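Local structure of cytochrome C2 (Rhodospirillum rubrum, 3C2C) at residues E8-K13 and D98-N103; T39-H42 and A47-E50; S49-E54 and A76-K81; K58-T61 and A65-A68; L60-T63 and A69-K72. The protein probably carries electrons between partner proteins, holding a single haem whose iron cycles between oxidation states, as in other cytochromes c. One frame throughout, in Å; residues are numbered along the deposited sequence.

Contact 1 of 5, residues E8-K13 and D98-N103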
# COMPACT_ATOMS: atom_id res chain seq x y z
N GLU A 8 4.78 -11.85 -6.73
CA GLU A 8 5.52 -12.34 -5.52
C GLU A 8 7.08 -12.12 -5.51
O GLU A 8 7.68 -11.67 -4.58
CB GLU A 8 5.23 -13.88 -5.45
CG GLU A 8 5.64 -14.10 -3.98
CD GLU A 8 5.13 -15.56 -3.48
OE1 GLU A 8 5.07 -15.95 -2.31
OE2 GLU A 8 4.94 -16.27 -4.42
N LYS A 9 7.63 -12.30 -6.75
CA LYS A 9 8.95 -11.86 -7.02
C LYS A 9 9.31 -10.39 -6.72
O LYS A 9 10.27 -9.99 -6.05
CB LYS A 9 9.47 -12.24 -8.38
CG LYS A 9 9.39 -13.72 -8.89
CD LYS A 9 10.26 -14.62 -8.07
CE LYS A 9 10.33 -16.13 -8.77
NZ LYS A 9 11.05 -16.71 -7.50
N VAL A 10 8.50 -9.45 -7.41
CA VAL A 10 8.66 -8.04 -7.23
C VAL A 10 8.52 -7.62 -5.75
O VAL A 10 9.23 -6.77 -5.24
CB VAL A 10 7.51 -7.27 -8.06
CG1 VAL A 10 7.83 -5.67 -7.87
CG2 VAL A 10 7.83 -7.53 -9.50
N SER A 11 7.61 -8.31 -5.13
CA SER A 11 7.26 -7.98 -3.72
C SER A 11 8.47 -8.03 -2.73
O SER A 11 8.40 -7.48 -1.64
CB SER A 11 6.10 -8.85 -3.07
OG SER A 11 6.51 -10.14 -2.81
N LYS A 12 9.46 -8.78 -3.27
CA LYS A 12 10.72 -8.89 -2.47
C LYS A 12 11.35 -7.52 -2.29
O LYS A 12 11.96 -7.21 -1.26
CB LYS A 12 11.72 -9.97 -2.90
CG LYS A 12 11.36 -11.32 -3.36
CD LYS A 12 10.97 -12.76 -2.76
N LYS A 13 11.04 -6.57 -3.14
CA LYS A 13 11.37 -5.18 -3.04
C LYS A 13 10.71 -4.51 -1.87
O LYS A 13 11.24 -3.56 -1.36
CB LYS A 13 11.09 -4.52 -4.40
CG LYS A 13 12.16 -5.02 -5.38
CD LYS A 13 12.50 -3.99 -6.47
CE LYS A 13 11.32 -4.15 -7.47
NZ LYS A 13 11.82 -3.78 -8.89
N ASP A 98 5.39 -0.41 -15.08
CA ASP A 98 3.95 -0.71 -15.07
C ASP A 98 3.59 -2.15 -14.90
O ASP A 98 2.63 -2.55 -14.27
CB ASP A 98 3.25 0.02 -16.36
CG ASP A 98 2.70 1.52 -15.91
OD1 ASP A 98 2.49 2.09 -14.82
OD2 ASP A 98 2.84 2.16 -16.95
N ASP A 99 4.48 -2.89 -15.54
CA ASP A 99 4.25 -4.38 -15.44
C ASP A 99 4.35 -4.74 -13.95
O ASP A 99 3.69 -5.58 -13.53
CB ASP A 99 5.14 -5.09 -16.42
CG ASP A 99 6.71 -4.96 -16.18
OD1 ASP A 99 7.09 -6.20 -15.80
OD2 ASP A 99 7.85 -4.26 -16.21
N GLU A 100 5.47 -4.26 -13.28
CA GLU A 100 5.70 -4.47 -11.87
C GLU A 100 4.50 -4.15 -11.03
O GLU A 100 4.16 -4.94 -10.15
CB GLU A 100 7.01 -3.88 -11.34
CG GLU A 100 8.29 -4.43 -12.01
CD GLU A 100 9.59 -4.06 -11.47
OE1 GLU A 100 10.75 -4.54 -11.70
OE2 GLU A 100 9.49 -3.22 -10.50
N ILE A 101 3.85 -2.91 -11.32
CA ILE A 101 2.83 -2.53 -10.38
C ILE A 101 1.71 -3.54 -10.52
O ILE A 101 0.99 -3.87 -9.58
CB ILE A 101 2.48 -1.10 -11.00
CG1 ILE A 101 3.51 -0.04 -10.46
CG2 ILE A 101 1.11 -0.60 -10.43
CD1 ILE A 101 3.62 1.27 -11.10
N GLU A 102 1.37 -3.72 -11.89
CA GLU A 102 0.25 -4.63 -12.12
C GLU A 102 0.39 -6.02 -11.46
O GLU A 102 -0.47 -6.59 -10.84
CB GLU A 102 -0.05 -4.74 -13.63
N ASN A 103 1.56 -6.67 -11.67
CA ASN A 103 2.02 -7.98 -11.02
C ASN A 103 2.00 -7.89 -9.49
O ASN A 103 1.32 -8.77 -8.90
CB ASN A 103 3.37 -8.23 -11.65
CG ASN A 103 3.42 -8.58 -13.16
OD1 ASN A 103 2.34 -8.93 -13.78
ND2 ASN A 103 4.64 -8.78 -13.68

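Contact 2 of 5, residues T39-H42 and A47-E50. With HEM (protoporphyrin IX containing Fe), chain B.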
# COMPACT_ATOMS: atom_id res chain seq x y z
N THR A 39 -9.64 -0.55 3.93
CA THR A 39 -9.39 0.82 4.24
C THR A 39 -7.97 1.30 4.23
O THR A 39 -7.02 0.58 4.40
CB THR A 39 -9.98 1.10 5.66
OG1 THR A 39 -11.30 0.60 5.91
CG2 THR A 39 -9.09 1.18 6.82
N ALA A 40 -7.72 2.61 4.03
CA ALA A 40 -6.39 3.26 4.20
C ALA A 40 -6.23 3.08 5.71
O ALA A 40 -7.30 2.98 6.41
CB ALA A 40 -6.59 4.72 4.03
N ALA A 41 -5.06 3.17 6.16
CA ALA A 41 -4.79 3.07 7.63
C ALA A 41 -5.40 1.76 8.25
O ALA A 41 -6.15 1.83 9.25
CB ALA A 41 -5.19 4.36 8.28
N HIS A 42 -5.22 0.61 7.54
CA HIS A 42 -6.04 -0.54 7.87
C HIS A 42 -5.52 -1.29 9.12
O HIS A 42 -6.35 -2.08 9.65
CB HIS A 42 -6.15 -1.45 6.67
CG HIS A 42 -4.85 -2.21 6.46
ND1 HIS A 42 -3.64 -1.48 6.11
CD2 HIS A 42 -4.44 -3.48 6.57
CE1 HIS A 42 -2.67 -2.48 5.97
NE2 HIS A 42 -3.18 -3.69 6.25
N ALA A 47 1.13 3.11 14.00
CA ALA A 47 0.89 4.56 14.02
C ALA A 47 1.06 5.17 12.69
O ALA A 47 2.30 5.49 12.30
CB ALA A 47 2.03 5.21 14.88
N TYR A 48 0.08 5.36 11.91
CA TYR A 48 0.22 5.96 10.53
C TYR A 48 0.37 7.47 10.50
O TYR A 48 -0.12 8.12 11.50
CB TYR A 48 -1.07 5.69 9.82
CG TYR A 48 -1.29 4.29 9.30
CD1 TYR A 48 -0.68 3.86 8.10
CD2 TYR A 48 -2.00 3.46 10.15
CE1 TYR A 48 -0.90 2.50 7.81
CE2 TYR A 48 -2.23 2.09 9.80
CZ TYR A 48 -1.68 1.66 8.58
OH TYR A 48 -2.03 0.40 8.14
N SER A 49 1.00 7.99 9.51
CA SER A 49 1.00 9.50 9.25
C SER A 49 -0.56 9.97 9.23
O SER A 49 -1.46 9.15 8.88
CB SER A 49 1.55 9.86 7.88
OG SER A 49 2.94 9.55 7.99
N GLU A 50 -0.85 11.18 9.69
CA GLU A 50 -2.23 11.66 9.81
C GLU A 50 -2.91 11.57 8.49
O GLU A 50 -4.07 11.21 8.48
CB GLU A 50 -2.15 13.12 10.20
CG GLU A 50 -3.54 13.38 10.76
CD GLU A 50 -4.09 14.76 11.27
OE1 GLU A 50 -5.27 14.55 11.88
OE2 GLU A 50 -3.20 15.63 11.16
CHA HEM B . 2.44 1.90 3.97
CHB HEM B . 2.52 -1.11 0.07
CHC HEM B . 7.42 -0.75 0.01
CHD HEM B . 7.36 1.81 4.08
C1A HEM B . 2.12 1.12 2.84
C2A HEM B . 0.76 0.89 2.39
C3A HEM B . 0.77 -0.01 1.42
C4A HEM B . 2.17 -0.23 1.03
CMA HEM B . -0.48 -0.49 0.57
CAA HEM B . -0.52 1.51 3.13
CBA HEM B . -1.33 0.54 4.06
CGA HEM B . -2.44 1.20 4.80
O1A HEM B . -2.98 2.30 4.34
O2A HEM B . -2.91 0.52 5.72
C1B HEM B . 3.91 -1.36 -0.13
C2B HEM B . 4.38 -2.13 -1.24
C3B HEM B . 5.72 -1.95 -1.22
C4B HEM B . 6.12 -1.02 -0.26
CMB HEM B . 3.49 -3.12 -2.08
CAB HEM B . 6.76 -2.48 -2.32
CBB HEM B . 6.34 -2.53 -3.71
C1C HEM B . 7.77 -0.02 1.06
C2C HEM B . 9.24 0.19 1.53
C3C HEM B . 9.18 1.03 2.56
C4C HEM B . 7.78 1.06 3.01
CMC HEM B . 10.34 -0.16 0.54
CAC HEM B . 10.34 1.65 3.37
CBC HEM B . 11.49 2.15 2.83
C1D HEM B . 6.04 2.11 4.36
C2D HEM B . 5.58 2.93 5.43
C3D HEM B . 4.23 2.94 5.40
C4D HEM B . 3.78 2.22 4.28
CMD HEM B . 6.63 3.59 6.40
CAD HEM B . 3.28 3.78 6.33
CBD HEM B . 3.38 5.21 5.83
CGD HEM B . 2.95 6.30 6.79
O1D HEM B . 2.09 6.07 7.67
O2D HEM B . 3.41 7.50 6.55
NA HEM B . 2.91 0.41 2.01
NB HEM B . 5.00 -0.60 0.39
NC HEM B . 6.97 0.55 2.00
ND HEM B . 4.94 1.68 3.60
FE HEM B . 4.95 0.50 2.03

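Contact 3 of 5, residues S49-E54 and A76-K81. With HEM (protoporphyrin IX containing Fe), chain B.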
# COMPACT_ATOMS: atom_id res chain seq x y z
N SER A 49 1.00 7.99 9.51
CA SER A 49 1.00 9.50 9.25
C SER A 49 -0.56 9.97 9.23
O SER A 49 -1.46 9.15 8.88
CB SER A 49 1.55 9.86 7.88
OG SER A 49 2.94 9.55 7.99
N GLU A 50 -0.85 11.18 9.69
CA GLU A 50 -2.23 11.66 9.81
C GLU A 50 -2.91 11.57 8.49
O GLU A 50 -4.07 11.21 8.48
CB GLU A 50 -2.15 13.12 10.20
CG GLU A 50 -3.54 13.38 10.76
CD GLU A 50 -4.09 14.76 11.27
OE1 GLU A 50 -5.27 14.55 11.88
OE2 GLU A 50 -3.20 15.63 11.16
N SER A 51 -2.18 11.72 7.41
CA SER A 51 -2.70 11.69 6.07
C SER A 51 -3.45 10.41 5.70
O SER A 51 -4.47 10.39 4.95
CB SER A 51 -1.65 11.92 4.95
OG SER A 51 -0.76 10.89 4.90
N TYR A 52 -3.14 9.28 6.27
CA TYR A 52 -3.78 7.95 6.03
C TYR A 52 -5.02 7.86 6.86
O TYR A 52 -5.96 7.34 6.22
CB TYR A 52 -2.87 6.63 6.41
CG TYR A 52 -1.64 6.61 5.37
CD1 TYR A 52 -1.61 5.65 4.38
CD2 TYR A 52 -0.53 7.50 5.54
CE1 TYR A 52 -0.55 5.66 3.48
CE2 TYR A 52 0.49 7.54 4.53
CZ TYR A 52 0.51 6.56 3.55
OH TYR A 52 1.62 6.48 2.73
N THR A 53 -5.02 8.42 7.98
CA THR A 53 -6.24 8.51 8.79
C THR A 53 -7.37 9.35 8.14
O THR A 53 -8.60 9.10 8.21
CB THR A 53 -5.59 9.24 10.08
OG1 THR A 53 -5.10 8.04 10.80
CG2 THR A 53 -6.43 10.20 10.81
N GLU A 54 -7.04 10.34 7.40
CA GLU A 54 -7.82 11.32 6.62
C GLU A 54 -8.10 10.61 5.31
O GLU A 54 -9.33 10.62 5.26
CB GLU A 54 -6.83 12.49 6.18
CG GLU A 54 -6.61 13.42 7.35
CD GLU A 54 -5.69 14.61 7.13
OE1 GLU A 54 -4.62 14.59 6.52
OE2 GLU A 54 -6.05 15.78 7.54
N ALA A 76 2.72 11.97 -3.61
CA ALA A 76 1.68 12.58 -4.44
C ALA A 76 0.32 11.97 -4.19
O ALA A 76 -0.69 12.65 -3.93
CB ALA A 76 2.26 12.72 -5.87
N PHE A 77 0.28 10.59 -4.06
CA PHE A 77 -0.93 10.01 -3.69
C PHE A 77 -1.47 10.74 -2.45
O PHE A 77 -2.75 10.90 -2.52
CB PHE A 77 -1.09 8.53 -3.64
CG PHE A 77 -2.34 7.82 -3.56
CD1 PHE A 77 -3.04 7.55 -2.39
CD2 PHE A 77 -2.97 7.46 -4.74
CE1 PHE A 77 -4.16 6.79 -2.29
CE2 PHE A 77 -4.15 6.66 -4.66
CZ PHE A 77 -4.74 6.28 -3.40
N VAL A 78 -0.98 10.53 -1.23
CA VAL A 78 -1.57 11.01 -0.01
C VAL A 78 -1.90 12.58 -0.17
O VAL A 78 -2.90 12.88 0.55
CB VAL A 78 -0.92 10.65 1.29
CG1 VAL A 78 -0.71 9.12 1.09
CG2 VAL A 78 0.24 11.38 1.77
N LEU A 79 -1.18 13.42 -0.68
CA LEU A 79 -1.69 14.83 -0.91
C LEU A 79 -3.05 14.94 -1.56
O LEU A 79 -3.91 15.69 -1.14
CB LEU A 79 -0.63 15.63 -1.78
CG LEU A 79 0.50 16.48 -1.31
CD1 LEU A 79 0.23 17.30 -0.12
CD2 LEU A 79 1.94 16.66 -1.79
N GLU A 80 -3.04 14.32 -2.70
CA GLU A 80 -4.11 14.21 -3.69
C GLU A 80 -5.32 13.76 -3.03
O GLU A 80 -6.44 14.43 -2.91
CB GLU A 80 -3.83 13.63 -5.08
CG GLU A 80 -4.89 13.18 -6.08
CD GLU A 80 -4.67 12.80 -7.52
N LYS A 81 -5.44 12.67 -2.36
CA LYS A 81 -6.61 11.92 -1.92
C LYS A 81 -7.07 12.24 -0.52
O LYS A 81 -8.20 12.18 -0.09
CB LYS A 81 -6.27 10.38 -2.09
CG LYS A 81 -6.28 10.13 -3.64
CD LYS A 81 -7.69 9.90 -4.36
CE LYS A 81 -7.47 9.70 -5.91
NZ LYS A 81 -8.61 8.52 -6.07
CHA HEM B . 2.44 1.90 3.97
CHB HEM B . 2.52 -1.11 0.07
CHC HEM B . 7.42 -0.75 0.01
CHD HEM B . 7.36 1.81 4.08
C1A HEM B . 2.12 1.12 2.84
C2A HEM B . 0.76 0.89 2.39
C3A HEM B . 0.77 -0.01 1.42
C4A HEM B . 2.17 -0.23 1.03
CMA HEM B . -0.48 -0.49 0.57
CAA HEM B . -0.52 1.51 3.13
CBA HEM B . -1.33 0.54 4.06
CGA HEM B . -2.44 1.20 4.80
O1A HEM B . -2.98 2.30 4.34
O2A HEM B . -2.91 0.52 5.72
C1B HEM B . 3.91 -1.36 -0.13
C2B HEM B . 4.38 -2.13 -1.24
C3B HEM B . 5.72 -1.95 -1.22
C4B HEM B . 6.12 -1.02 -0.26
CMB HEM B . 3.49 -3.12 -2.08
CAB HEM B . 6.76 -2.48 -2.32
CBB HEM B . 6.34 -2.53 -3.71
C1C HEM B . 7.77 -0.02 1.06
C2C HEM B . 9.24 0.19 1.53
C3C HEM B . 9.18 1.03 2.56
C4C HEM B . 7.78 1.06 3.01
CMC HEM B . 10.34 -0.16 0.54
CAC HEM B . 10.34 1.65 3.37
CBC HEM B . 11.49 2.15 2.83
C1D HEM B . 6.04 2.11 4.36
C2D HEM B . 5.58 2.93 5.43
C3D HEM B . 4.23 2.94 5.40
C4D HEM B . 3.78 2.22 4.28
CMD HEM B . 6.63 3.59 6.40
CAD HEM B . 3.28 3.78 6.33
CBD HEM B . 3.38 5.21 5.83
CGD HEM B . 2.95 6.30 6.79
O1D HEM B . 2.09 6.07 7.67
O2D HEM B . 3.41 7.50 6.55
NA HEM B . 2.91 0.41 2.01
NB HEM B . 5.00 -0.60 0.39
NC HEM B . 6.97 0.55 2.00
ND HEM B . 4.94 1.68 3.60
FE HEM B . 4.95 0.50 2.03

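Contact 4 of 5, residues K58-T61 and A65-A68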
# COMPACT_ATOMS: atom_id res chain seq x y z
N LYS A 58 -12.50 9.69 4.52
CA LYS A 58 -13.01 9.90 3.26
C LYS A 58 -13.68 8.62 2.72
O LYS A 58 -14.34 8.77 1.68
CB LYS A 58 -12.14 10.62 2.25
CG LYS A 58 -12.22 12.05 2.12
CD LYS A 58 -10.90 12.56 1.47
CE LYS A 58 -11.18 13.84 0.58
NZ LYS A 58 -10.19 13.89 -0.62
N GLY A 59 -13.30 7.47 3.23
CA GLY A 59 -13.78 6.08 2.82
C GLY A 59 -12.81 5.59 1.71
O GLY A 59 -13.37 4.62 1.04
N LEU A 60 -11.54 6.01 1.67
CA LEU A 60 -10.70 5.39 0.60
C LEU A 60 -10.40 3.96 1.09
O LEU A 60 -10.01 3.69 2.22
CB LEU A 60 -9.35 6.15 0.52
CG LEU A 60 -8.56 5.69 -0.71
CD1 LEU A 60 -7.76 6.80 -1.22
CD2 LEU A 60 -7.51 4.65 -0.08
N THR A 61 -10.58 3.09 0.15
CA THR A 61 -10.35 1.64 0.21
C THR A 61 -9.22 1.37 -0.86
O THR A 61 -8.95 2.05 -1.89
CB THR A 61 -11.56 0.79 0.20
OG1 THR A 61 -11.96 0.75 -1.18
CG2 THR A 61 -12.63 0.97 1.17
N ALA A 65 -7.22 0.14 -8.54
CA ALA A 65 -6.70 1.42 -9.03
C ALA A 65 -6.04 2.35 -8.02
O ALA A 65 -5.07 3.07 -8.30
CB ALA A 65 -8.03 1.98 -9.68
N ASN A 66 -6.58 2.31 -6.81
CA ASN A 66 -5.85 3.20 -5.79
C ASN A 66 -4.48 2.53 -5.44
O ASN A 66 -3.48 3.32 -5.24
CB ASN A 66 -6.72 3.18 -4.49
CG ASN A 66 -7.68 4.34 -4.43
OD1 ASN A 66 -7.59 5.10 -5.40
ND2 ASN A 66 -8.92 4.12 -3.90
N LEU A 67 -4.50 1.15 -5.36
CA LEU A 67 -2.99 0.67 -5.15
C LEU A 67 -2.06 1.00 -6.22
O LEU A 67 -1.00 1.49 -6.07
CB LEU A 67 -3.35 -0.84 -5.04
CG LEU A 67 -3.81 -1.26 -3.65
CD1 LEU A 67 -4.28 -2.72 -3.74
CD2 LEU A 67 -2.76 -1.13 -2.54
N ALA A 68 -2.58 1.03 -7.42
CA ALA A 68 -1.78 1.32 -8.65
C ALA A 68 -1.27 2.69 -8.46
O ALA A 68 -0.15 2.92 -8.93
CB ALA A 68 -2.34 0.89 -9.95

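Contact 5 of 5, residues L60-T63 and A69-K72. With HEM (protoporphyrin IX containing Fe), chain B.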
# COMPACT_ATOMS: atom_id res chain seq x y z
N LEU A 60 -11.54 6.01 1.67
CA LEU A 60 -10.70 5.39 0.60
C LEU A 60 -10.40 3.96 1.09
O LEU A 60 -10.01 3.69 2.22
CB LEU A 60 -9.35 6.15 0.52
CG LEU A 60 -8.56 5.69 -0.71
CD1 LEU A 60 -7.76 6.80 -1.22
CD2 LEU A 60 -7.51 4.65 -0.08
N THR A 61 -10.58 3.09 0.15
CA THR A 61 -10.35 1.64 0.21
C THR A 61 -9.22 1.37 -0.86
O THR A 61 -8.95 2.05 -1.89
CB THR A 61 -11.56 0.79 0.20
OG1 THR A 61 -11.96 0.75 -1.18
CG2 THR A 61 -12.63 0.97 1.17
N TRP A 62 -8.41 0.22 -0.57
CA TRP A 62 -7.28 -0.18 -1.43
C TRP A 62 -7.76 -1.12 -2.54
O TRP A 62 -7.38 -2.27 -2.73
CB TRP A 62 -6.20 -0.84 -0.57
CG TRP A 62 -5.34 0.15 0.26
CD1 TRP A 62 -5.34 0.04 1.69
CD2 TRP A 62 -4.80 1.36 -0.13
NE1 TRP A 62 -4.67 1.22 2.14
CE2 TRP A 62 -4.25 1.93 1.06
CE3 TRP A 62 -4.51 1.93 -1.39
CZ2 TRP A 62 -3.37 3.12 1.14
CZ3 TRP A 62 -3.67 3.08 -1.27
CH2 TRP A 62 -3.20 3.67 -0.07
N THR A 63 -8.40 -0.57 -3.52
CA THR A 63 -8.86 -1.03 -4.82
C THR A 63 -7.54 -1.25 -5.64
O THR A 63 -6.44 -0.59 -5.43
CB THR A 63 -9.61 0.38 -5.53
OG1 THR A 63 -10.99 0.22 -4.69
CG2 THR A 63 -10.35 -0.32 -6.74
N ALA A 69 -2.11 3.75 -8.35
CA ALA A 69 -1.65 5.15 -8.26
C ALA A 69 -0.73 5.35 -7.04
O ALA A 69 0.26 6.09 -7.07
CB ALA A 69 -2.95 5.84 -8.09
N TYR A 70 -1.14 4.74 -5.90
CA TYR A 70 -0.27 4.87 -4.70
C TYR A 70 1.16 4.44 -4.89
O TYR A 70 2.07 5.13 -4.51
CB TYR A 70 -0.96 3.98 -3.60
CG TYR A 70 -0.19 4.18 -2.36
CD1 TYR A 70 -0.10 5.28 -1.51
CD2 TYR A 70 0.44 3.03 -1.79
CE1 TYR A 70 0.60 5.43 -0.32
CE2 TYR A 70 1.17 3.08 -0.60
CZ TYR A 70 1.08 4.21 0.23
OH TYR A 70 1.81 4.16 1.39
N VAL A 71 1.21 3.19 -5.41
CA VAL A 71 2.65 2.59 -5.29
C VAL A 71 3.56 3.27 -6.38
O VAL A 71 4.80 3.19 -6.26
CB VAL A 71 2.73 1.06 -5.57
CG1 VAL A 71 1.96 0.38 -4.48
CG2 VAL A 71 2.35 0.62 -7.03
N LYS A 72 2.91 4.11 -7.21
CA LYS A 72 3.72 4.86 -8.18
C LYS A 72 4.45 6.07 -7.57
O LYS A 72 5.53 6.49 -8.04
CB LYS A 72 3.05 5.46 -9.51
CG LYS A 72 1.97 4.58 -10.09
CD LYS A 72 1.58 4.49 -11.67
CE LYS A 72 0.14 3.89 -11.60
NZ LYS A 72 -0.58 3.20 -12.74
CHA HEM B . 2.44 1.90 3.97
CHB HEM B . 2.52 -1.11 0.07
CHC HEM B . 7.42 -0.75 0.01
CHD HEM B . 7.36 1.81 4.08
C1A HEM B . 2.12 1.12 2.84
C2A HEM B . 0.76 0.89 2.39
C3A HEM B . 0.77 -0.01 1.42
C4A HEM B . 2.17 -0.23 1.03
CMA HEM B . -0.48 -0.49 0.57
CAA HEM B . -0.52 1.51 3.13
CBA HEM B . -1.33 0.54 4.06
CGA HEM B . -2.44 1.20 4.80
O1A HEM B . -2.98 2.30 4.34
O2A HEM B . -2.91 0.52 5.72
C1B HEM B . 3.91 -1.36 -0.13
C2B HEM B . 4.38 -2.13 -1.24
C3B HEM B . 5.72 -1.95 -1.22
C4B HEM B . 6.12 -1.02 -0.26
CMB HEM B . 3.49 -3.12 -2.08
CAB HEM B . 6.76 -2.48 -2.32
CBB HEM B . 6.34 -2.53 -3.71
C1C HEM B . 7.77 -0.02 1.06
C2C HEM B . 9.24 0.19 1.53
C3C HEM B . 9.18 1.03 2.56
C4C HEM B . 7.78 1.06 3.01
CMC HEM B . 10.34 -0.16 0.54
CAC HEM B . 10.34 1.65 3.37
CBC HEM B . 11.49 2.15 2.83
C1D HEM B . 6.04 2.11 4.36
C2D HEM B . 5.58 2.93 5.43
C3D HEM B . 4.23 2.94 5.40
C4D HEM B . 3.78 2.22 4.28
CMD HEM B . 6.63 3.59 6.40
CAD HEM B . 3.28 3.78 6.33
CBD HEM B . 3.38 5.21 5.83
CGD HEM B . 2.95 6.30 6.79
O1D HEM B . 2.09 6.07 7.67
O2D HEM B . 3.41 7.50 6.55
NA HEM B . 2.91 0.41 2.01
NB HEM B . 5.00 -0.60 0.39
NC HEM B . 6.97 0.55 2.00
ND HEM B . 4.94 1.68 3.60
FE HEM B . 4.95 0.50 2.03

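Contact 1 of 5, residues E8-K13 and D98-N103
Lys13 and Glu100 meet at about a right angle, ammonium against carboxylate, in a salt bridge that ties segment 8-13 to helix 98-108 at the surface. Lys13 NZ lies 2.9 Å from Glu100 OE2 and approaches it from the syn side, 20° out of the carboxylate plane. Lys13 NZ makes a second, weak bond to Glu100 OE1 at 3.1 Å, so the one ammonium group is shared, unequally, by both oxygens. The two side chains reach this point differently: beyond CG Glu100 is extended, whereas Lys13 bends at both chi2 and chi3 (chi3 -79°), which swings its end across to the acid.

Beneath the ion pair Val10 lies across the aliphatic root of Glu100. Val10 CG1 packs 4.0 Å from Glu100 CB, and Val10 CG2 sits 4.0 Å from Glu100 CG. The valine thus packs on the methylene part of a side chain whose far end is charged. Within 8-13, Ser11 OG turns back to Glu8 O with a 2.6 Å hydrogen bond. The pairing of the N-terminal and C-terminal helices is a hallmark of the cytochrome c fold. Here Val10 also rests on Val104 of helix 98-108, Leu95 touches Val10, Lys13 and Glu100, and Ile101 faces helix 64-72.

Contact 2 of 5, residues T39-H42 and A47-E50
This is a loop-to-loop contact in the haem pocket, where Ala41 and Tyr48, from the irregular chain between helices 4-10 and 50-57, meet beside the two haem propionates. Its centre is a CH-pi interaction: Ala41 CA stands over one face of the Tyr48 ring, 3.6 Å from the centroid and 16° off the ring normal. The methyl group adds apolar contact, Ala41 CB lying 3.8 Å from Tyr48 CD2. With CG anti to its carbonyl carbon (chi1 -77°), Tyr48 carries its ring across the loop to this spot, and its hydroxyl is hydrogen-bonded to Lys43 N.

Backbone and side-chain donors then hold the propionates. Ala41 N gives a hydrogen bond of 2.9 Å to haem O1A. At the other propionate Ser49 grips both oxygens: Ser49 N bonds haem O1D at 2.9 Å, in a nearly straight bond of 167°, and Ser49 OG makes a 2.5 Å hydrogen bond to haem O2D. These donors are likely to offset part of the negative charge of the carboxylates. The placing of haem O2A close to His42 is doubtful in the model. Around the contact, Ala40 leans on Met55 and Lys56 and Ala41 on Tyr52, all of helix 50-57, while Ala40 pairs by backbone hydrogen bonding with Leu60.

Contact 3 of 5, residues S49-E54 and A76-K81
Val78 reaches from helix 74-82 toward helix 50-57, and its atoms divide between Ser51 and Tyr52. Val78 CB lies 3.6 Å from Ser51 OG. From there Val78 CG2, placed between the backbone N and the carbonyl carbon (chi1 of CG1 -47°), presses on the serine at 3.3 Å from Ser51 OG. That hydroxyl has its hydrogen bond elsewhere, to Lys88 O. The other branch, Val78 CG1, comes to 3.8 Å from Tyr52 CZ.

Both helices belong to the cytochrome c shell round the haem, and Tyr52 is the residue that passes the contact on to the cofactor: Tyr52 CE2 is 3.6 Å from haem O2D. Its hydroxyl is hydrogen-bonded to Ser89 OG and to Tyr70 OH. A leucine in place of Tyr52 would probably leave Ser89 and Tyr70 without this shared hydroxyl partner and open a gap between Val78 CG1 and the propionate. Ser49, which also meets that propionate, lies just ahead of helix 50-57.

Contact 4 of 5, residues K58-T61 and A65-A68
Leu60 and Thr61 meet Asn66 where the chain leaves helix 50-57 and enters helix 64-72, a turn that begins with a Schellman motif. Gly59 is the residue that breaks the helix there, at a positive phi of 91° that favours glycine.

The polar part of the contact is a single side-chain-to-backbone bond. Asn66 ND2 donates to Thr61 O over 2.9 Å, with an angle of 165° at the hydrogen. The oxygen is met nearly along the C=O axis and lies almost in the amide plane of Asn66, so the bond fixes the rotation of the amide and links the loop to the first part of the helix.

The apolar part lies against that same amide. Leu60 and Asn66 approach from opposite directions, and the branch point of Leu60 rather than a methyl comes nearest. Leu60 CD1 adds a looser contact, 4.0 Å from Asn66 CG. Both side chains also rest on Phe77 and Lys81 of helix 74-82, while Lys58 NZ is hydrogen-bonded to Lys81 O, so the turn is packed against that helix. Leu60 has CG anti to the backbone N (chi1 -171°), which sends the side chain toward the helix and leaves Leu60 CG 3.6 Å from Asn66 ND2.

Contact 5 of 5, residues L60-T63 and A69-K72
The haem pocket wall is built here from an aromatic pair, Trp62 of the loop before helix 64-72 and Tyr70 of that helix. The arrangement is edge-to-face: the rim of the indole six-membered ring points at the face of the Tyr70 ring, with centroids 4.9 Å apart and planes at 54°. Trp62 CH2 stands 3.7 Å above the tyrosine plane, displaced toward its rim, and Trp62 CZ3 is 3.7 Å from Tyr70 CB.

The adjoining edge of the indole, with NE1, meets the cofactor. Trp62 NE1 donates to haem O1A over 3.0 Å in a bent bond (138°), with the oxygen near the plane of the ring, so the propionate and the tyrosine probably both limit how the indole can turn. Tyr70 holds CG anti to its own N (chi1 -175°), which carries its ring toward the porphyrin until Tyr70 OH lies 3.4 Å from haem C1A. That hydroxyl is hydrogen-bonded to Tyr52 OH. Replacing Tyr70 by an alanine would probably leave the indole edge without its facing ring and take from Tyr52 OH one of its two hydroxyl partners. Trp62 centres an inverse gamma turn and also touches Leu67 of helix 64-72, while Val71 of this helix packs on Ile101 of helix 98-108.

In the fold
Of the five, contact 1 closes the longest loop, and the other four are nested inside it. Contacts 2 and 3 lie across the chain's centre from it, each about 23 Å away between centres. They share Ser49 and Glu50, while contacts 4 and 5, with centres about 4 Å apart, share Leu60 and Thr61 and both use helix 64-72. Along the chain contact 2 closes before contacts 4 and 5 open, and these two are nested in the loop closed by contact 3. Contacts 2, 3 and 5 all touch the haem, and the hydroxyls of Tyr52 and Tyr70 join contacts 3 and 5. Ile101 links contact 1 to helix 64-72, so packing runs from the paired terminal helices to the propionates.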